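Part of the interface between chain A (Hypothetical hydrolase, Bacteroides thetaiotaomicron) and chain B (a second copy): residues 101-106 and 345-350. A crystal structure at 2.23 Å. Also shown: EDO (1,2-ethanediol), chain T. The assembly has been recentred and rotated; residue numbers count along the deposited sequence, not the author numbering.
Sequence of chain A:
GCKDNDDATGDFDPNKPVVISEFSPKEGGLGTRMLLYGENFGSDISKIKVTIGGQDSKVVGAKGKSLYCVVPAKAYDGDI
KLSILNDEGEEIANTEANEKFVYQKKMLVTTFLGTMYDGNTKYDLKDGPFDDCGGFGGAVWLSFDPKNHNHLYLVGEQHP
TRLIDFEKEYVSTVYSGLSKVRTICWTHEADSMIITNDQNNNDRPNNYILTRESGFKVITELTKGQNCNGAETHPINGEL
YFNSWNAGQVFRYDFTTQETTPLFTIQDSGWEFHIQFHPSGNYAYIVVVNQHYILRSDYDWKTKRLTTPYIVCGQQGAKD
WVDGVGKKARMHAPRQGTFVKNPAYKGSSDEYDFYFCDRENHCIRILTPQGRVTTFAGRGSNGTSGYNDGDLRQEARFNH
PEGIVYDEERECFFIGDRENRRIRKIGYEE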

# COMPACT_ATOMS: atom_id res chain seq x y z
N PHE A 101 21.88 5.53 14.33
CA PHE A 101 20.57 5.52 14.98
C PHE A 101 19.50 5.20 13.88
O PHE A 101 19.62 5.68 12.75
N VAL A 102 18.48 4.40 14.21
CA VAL A 102 17.47 4.03 13.21
C VAL A 102 16.25 4.98 13.36
O VAL A 102 15.53 4.95 14.35
N TYR A 103 16.10 5.86 12.36
CA TYR A 103 15.07 6.91 12.32
C TYR A 103 13.78 6.44 11.61
O TYR A 103 13.83 6.14 10.41
N GLN A 104 12.65 6.39 12.35
CA GLN A 104 11.30 6.07 11.90
C GLN A 104 10.54 7.39 11.67
O GLN A 104 10.33 8.16 12.60
N LYS A 105 10.17 7.66 10.43
CA LYS A 105 9.40 8.86 10.06
C LYS A 105 7.94 8.78 10.53
O LYS A 105 7.37 7.70 10.61
N LYS A 106 7.34 9.92 10.80
CA LYS A 106 5.93 9.99 11.19
C LYS A 106 5.23 11.02 10.33
O LYS A 106 5.88 11.73 9.56
N TYR B 345 5.14 -1.00 7.58
CA TYR B 345 6.44 -0.38 7.86
C TYR B 345 6.56 1.02 7.27
O TYR B 345 7.68 1.55 7.23
N LYS B 346 5.45 1.61 6.77
CA LYS B 346 5.47 2.95 6.18
C LYS B 346 6.13 3.97 7.15
O LYS B 346 5.80 4.01 8.33
N GLY B 347 7.11 4.71 6.63
CA GLY B 347 7.85 5.70 7.40
C GLY B 347 9.13 5.17 8.02
O GLY B 347 10.04 5.95 8.35
N SER B 348 9.26 3.84 8.16
CA SER B 348 10.47 3.30 8.78
C SER B 348 11.65 3.27 7.80
O SER B 348 11.48 3.44 6.59
N SER B 349 12.86 3.09 8.35
CA SER B 349 14.11 3.00 7.61
C SER B 349 14.03 1.86 6.58
O SER B 349 14.29 2.11 5.40
N ASP B 350 13.56 0.66 6.99
CA ASP B 350 13.36 -0.47 6.09
C ASP B 350 11.86 -0.78 5.94
O ASP B 350 11.22 -1.24 6.88

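The most unusual feature of this contact is that its centre is a residue with no side chain. G347(B) has slightly more of its surface covered by the opposite stretch than any other residue here, and the space where a CB would lie is already taken: an ideal CB would sit 2.6 Å from K105(A) O and 3.0 Å from Q104(A) NE2, a clash in both cases. The backbone makes the same demand on its own account. G347(B) lies within a type II beta turn running from Y345(B) to S348(B), and at its phi/psi of 94/-19 a CB would also be jammed against the carbonyl oxygen of the preceding residue. The general principle is that a turn glycine can serve fold and interface at once, leaving main chain open to a partner.

That access is used directly. K105(A) N donates a short hydrogen bond to G347(B) O, 2.7 Å away. The same carbonyl receives a second proton from a water, which lies 3.0 Å from G347(B) O, donates also to Y103(A) O at 2.8 Å, and accepts from K105(A) NZ at 3.0 Å. The lysine thus meets the site through both ends, its side chain running m, t, t, p so that the ammonium reaches the water.

Q104(A) supplies the main side-chain grip. Its CA-to-CB bond points sideways, but chi1 t and chi2 p, with chi3 at 57°, bring the amide nearer the turn. Q104(A) NE2 donates to K346(B) O at 3.3 Å and to K105(A) O, in its own chain, at 3.0 Å, so the amide nitrogen ties the two backbones together. The amide oxygen lies close against carbon, with Q104(A) OE1 2.9 Å from S348(B) CB. S348(B), chi1 p, turns its hydroxyl back into its own chain, where S348(B) OG lies 2.6 Å from Y345(B) O and 2.9 Å from D350(B) O; the turn is closed by S348(B) N donating to Y345(B) O at 2.9 Å.

Farther along, the closest approach is between carbons. S349(B) has its CB directed toward the other stretch, and V102(A), chi1 t, meets it with V102(A) CG1 3.8 Å from S349(B) CB. A 1,2-ethanediol, probably from the crystallisation liquor, adds only a weak hydrogen bond from its O1 to S349(B) O at 3.4 Å. The CA-to-CB bonds of K346(B) and K106(A) point away, and the end of the Y345(B) side chain leads away from the partner. Across these two stretches, turn carbonyls accept from one backbone NH, one glutamine amide and one water.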

# COMPACT_ATOMS: atom_id res chain seq x y z
CB PHE A 101 20.31 6.88 15.64
CG PHE A 101 18.90 7.13 16.12
CD1 PHE A 101 18.47 6.65 17.36
CD2 PHE A 101 18.01 7.88 15.37
CE1 PHE A 101 17.17 6.90 17.81
CE2 PHE A 101 16.71 8.15 15.84
CZ PHE A 101 16.30 7.66 17.05
CB VAL A 102 17.11 2.50 13.26
CG1 VAL A 102 16.13 2.12 12.17
CG2 VAL A 102 18.39 1.67 13.10
CB TYR A 103 15.65 8.18 11.64
CG TYR A 103 14.82 9.43 11.85
CD1 TYR A 103 13.65 9.65 11.12
CD2 TYR A 103 15.25 10.44 12.71
CE1 TYR A 103 12.91 10.81 11.28
CE2 TYR A 103 14.52 11.62 12.86
CZ TYR A 103 13.34 11.79 12.17
OH TYR A 103 12.60 12.93 12.33
CB GLN A 104 10.60 5.16 12.95
CG GLN A 104 9.04 5.07 12.90
CD GLN A 104 8.53 4.19 11.80
OE1 GLN A 104 8.87 3.02 11.73
NE2 GLN A 104 7.63 4.71 10.96
CB LYS A 105 9.42 9.08 8.53
CG LYS A 105 10.77 9.50 7.93
CD LYS A 105 10.64 9.50 6.40
CE LYS A 105 11.91 9.85 5.68
NZ LYS A 105 12.89 8.74 5.74
CB LYS A 106 5.75 10.29 12.69
CG LYS A 106 6.17 11.66 13.15
CD LYS A 106 5.74 11.79 14.61
CE LYS A 106 5.81 13.19 15.10
NZ LYS A 106 5.64 13.26 16.58
CB TYR B 345 7.60 -1.23 7.30
CG TYR B 345 7.71 -2.68 7.71
CD1 TYR B 345 7.06 -3.16 8.85
CD2 TYR B 345 8.57 -3.54 7.05
CE1 TYR B 345 7.16 -4.49 9.24
CE2 TYR B 345 8.70 -4.87 7.44
CZ TYR B 345 7.99 -5.35 8.53
OH TYR B 345 8.12 -6.67 8.93
CB LYS B 346 4.05 3.39 5.77
CG LYS B 346 3.96 4.66 4.92
CD LYS B 346 4.51 4.57 3.50
CE LYS B 346 4.55 5.95 2.85
NZ LYS B 346 5.44 5.98 1.65
CB SER B 348 10.21 1.93 9.38
OG SER B 348 9.97 0.95 8.39
CB SER B 349 15.28 2.81 8.56
OG SER B 349 16.44 3.22 7.88
CB ASP B 350 14.11 -1.69 6.62
CG ASP B 350 14.45 -2.73 5.56
OD1 ASP B 350 13.70 -2.83 4.56
OD2 ASP B 350 15.46 -3.45 5.73
C1 EDO T . 17.21 0.05 4.83
O1 EDO T . 17.02 0.90 3.69
C2 EDO T . 18.54 0.36 5.50
O2 EDO T . 18.58 -0.27 6.79
O HOH W 1 12.95 6.61 7.79